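Local coordinates for protein probable AP endonuclease (African swine fever virus, PDB 6KI3) that probably cleaves DNA on the 5' side of abasic sites during repair, using three zinc ions, and also removes mismatched 3' ends as an exonuclease, at residues A[159-164]-A[206-211]. Residues are numbered along the deposited sequence; the frame is centred on the assembly and turned at random.
Sequences STMEQI and RSLENI
Met161 reaches across to Ser207, Leu208 and Ile211, joining two neighbouring outer helices of a TIM barrel: the start of helix 161-174, with Thr160 as its N-cap, meets the end of helix 198-209 and the residue pair that follows it. The helices follow the barrel strands 143-147 and 179-184, and the contact lies on the outer layer, away from the zinc ions. Nearly all of the touching on the 159-164 side is done by one side chain. Met161 leaves its helix with CG roughly anti to the backbone N (chi1 -150°), then bends at both chi2 and chi3, which lays the thioether against the last turn of helix 198-209. The packing is tight here: CG of Met161 sits 3.3 Å from the carbonyl O of Ser207. SD of Met161 lies 3.6 Å from CD1 of Ile211. The methyl CE of Met161 comes 3.7 Å from CB of Leu208. Trp204, one turn before Leu208, also packs on Met161 and on the buried Ile164, and its indole NE1 donates to the carbonyl O of Ser159. Leu208 continues inward onto Tyr265 of helix 258-269. By contrast, the outer side is loose: Thr160 and Asn210 are exposed, and Glu162 and Arg206 point away from the facing segment at CB, beyond which neither is modelled. Ser207 lies at the polar margin. Its hydroxyl is hydrogen-bonded back to the carbonyl O of Trp204 in its own helix. OG of Ser207 also makes a van der Waals contact, 3.5 Å from CE of Met161.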
loop_
_atom_site.group_PDB
_atom_site.type_symbol
_atom_site.label_atom_id
_atom_site.label_comp_id
_atom_site.label_asym_id
_atom_site.label_seq_id
_atom_site.Cartn_x
_atom_site.Cartn_y
_atom_site.Cartn_z
ATOM N N SER A 159 -0.114 -14.059 -5.375
ATOM C CA SER A 159 -1.296 -13.898 -4.545
ATOM C C SER A 159 -1.610 -15.115 -3.692
ATOM O O SER A 159 -2.327 -14.978 -2.694
ATOM C CB SER A 159 -2.521 -13.563 -5.410
ATOM O OG SER A 159 -2.359 -12.305 -6.044
ATOM N N THR A 160 -1.108 -16.292 -4.051
ATOM C CA THR A 160 -1.194 -17.461 -3.195
ATOM C C THR A 160 0.039 -17.533 -2.305
ATOM O O THR A 160 1.120 -17.064 -2.671
ATOM C CB THR A 160 -1.316 -18.742 -4.021
ATOM O OG1 THR A 160 -0.245 -18.803 -4.973
ATOM C CG2 THR A 160 -2.648 -18.776 -4.756
ATOM N N MET A 161 -0.134 -18.126 -1.122
ATOM C CA MET A 161 0.967 -18.176 -0.166
ATOM C C MET A 161 2.122 -19.024 -0.679
ATOM O O MET A 161 3.268 -18.821 -0.262
ATOM C CB MET A 161 0.473 -18.703 1.180
ATOM C CG MET A 161 1.244 -18.148 2.363
ATOM S SD MET A 161 1.280 -16.346 2.339
ATOM C CE MET A 161 -0.472 -15.978 2.399
ATOM N N GLU A 162 1.847 -19.970 -1.580
ATOM C CA GLU A 162 2.920 -20.766 -2.166
ATOM C C GLU A 162 3.849 -19.896 -3.003
ATOM O O GLU A 162 5.076 -19.979 -2.882
ATOM C CB GLU A 162 2.333 -21.899 -3.008
ATOM N N GLN A 163 3.277 -19.045 -3.860
ATOM C CA GLN A 163 4.101 -18.155 -4.670
ATOM C C GLN A 163 4.739 -17.057 -3.828
ATOM O O GLN A 163 5.854 -16.615 -4.133
ATOM C CB GLN A 163 3.273 -17.545 -5.799
ATOM C CG GLN A 163 2.885 -18.530 -6.888
ATOM C CD GLN A 163 2.588 -17.847 -8.209
ATOM O OE1 GLN A 163 2.327 -16.645 -8.254
ATOM N NE2 GLN A 163 2.634 -18.612 -9.294
ATOM N N ILE A 164 4.058 -16.606 -2.773
ATOM C CA ILE A 164 4.643 -15.598 -1.895
ATOM C C ILE A 164 5.799 -16.191 -1.096
ATOM O O ILE A 164 6.859 -15.568 -0.959
ATOM C CB ILE A 164 3.567 -14.996 -0.974
ATOM C CG1 ILE A 164 2.510 -14.256 -1.797
ATOM C CG2 ILE A 164 4.198 -14.059 0.045
ATOM C CD1 ILE A 164 1.474 -13.540 -0.957
ATOM N N ARG A 206 -3.824 -17.171 7.903
ATOM C CA ARG A 206 -3.120 -18.138 8.739
ATOM C C ARG A 206 -1.912 -18.711 8.011
ATOM O O ARG A 206 -0.842 -18.882 8.607
ATOM C CB ARG A 206 -4.070 -19.256 9.170
ATOM N N SER A 207 -2.063 -19.014 6.719
ATOM C CA SER A 207 -0.924 -19.460 5.926
ATOM C C SER A 207 0.136 -18.372 5.817
ATOM O O SER A 207 1.320 -18.675 5.629
ATOM C CB SER A 207 -1.389 -19.892 4.535
ATOM O OG SER A 207 -2.007 -18.816 3.851
ATOM N N LEU A 208 -0.269 -17.106 5.930
ATOM C CA LEU A 208 0.698 -16.014 5.937
ATOM C C LEU A 208 1.529 -16.027 7.212
ATOM O O LEU A 208 2.760 -15.920 7.165
ATOM C CB LEU A 208 -0.021 -14.674 5.779
ATOM C CG LEU A 208 0.875 -13.442 5.919
ATOM C CD1 LEU A 208 1.919 -13.410 4.814
ATOM C CD2 LEU A 208 0.048 -12.166 5.925
ATOM N N GLU A 209 0.871 -16.149 8.368
ATOM C CA GLU A 209 1.606 -16.197 9.626
ATOM C C GLU A 209 2.478 -17.441 9.717
ATOM O O GLU A 209 3.519 -17.421 10.380
ATOM C CB GLU A 209 0.637 -16.140 10.807
ATOM C CG GLU A 209 -0.349 -14.986 10.745
ATOM C CD GLU A 209 -0.294 -14.106 11.978
ATOM O OE1 GLU A 209 0.798 -13.593 12.295
ATOM O OE2 GLU A 209 -1.346 -13.928 12.628
ATOM N N ASN A 210 2.080 -18.527 9.051
ATOM C CA ASN A 210 2.863 -19.758 9.068
ATOM C C ASN A 210 4.175 -19.645 8.301
ATOM O O ASN A 210 4.940 -20.616 8.286
ATOM C CB ASN A 210 2.036 -20.918 8.505
ATOM C CG ASN A 210 0.978 -21.406 9.477
ATOM O OD1 ASN A 210 1.021 -21.098 10.669
ATOM N ND2 ASN A 210 0.023 -22.179 8.973
ATOM N N ILE A 211 4.454 -18.508 7.663
ATOM C CA ILE A 211 5.738 -18.292 7.006
ATOM C C ILE A 211 6.350 -16.996 7.523
ATOM O O ILE A 211 7.073 -16.302 6.800
ATOM C CB ILE A 211 5.597 -18.276 5.470
ATOM C CG1 ILE A 211 4.699 -17.127 5.009
ATOM C CG2 ILE A 211 5.049 -19.604 4.968
ATOM C CD1 ILE A 211 4.685 -16.941 3.509
#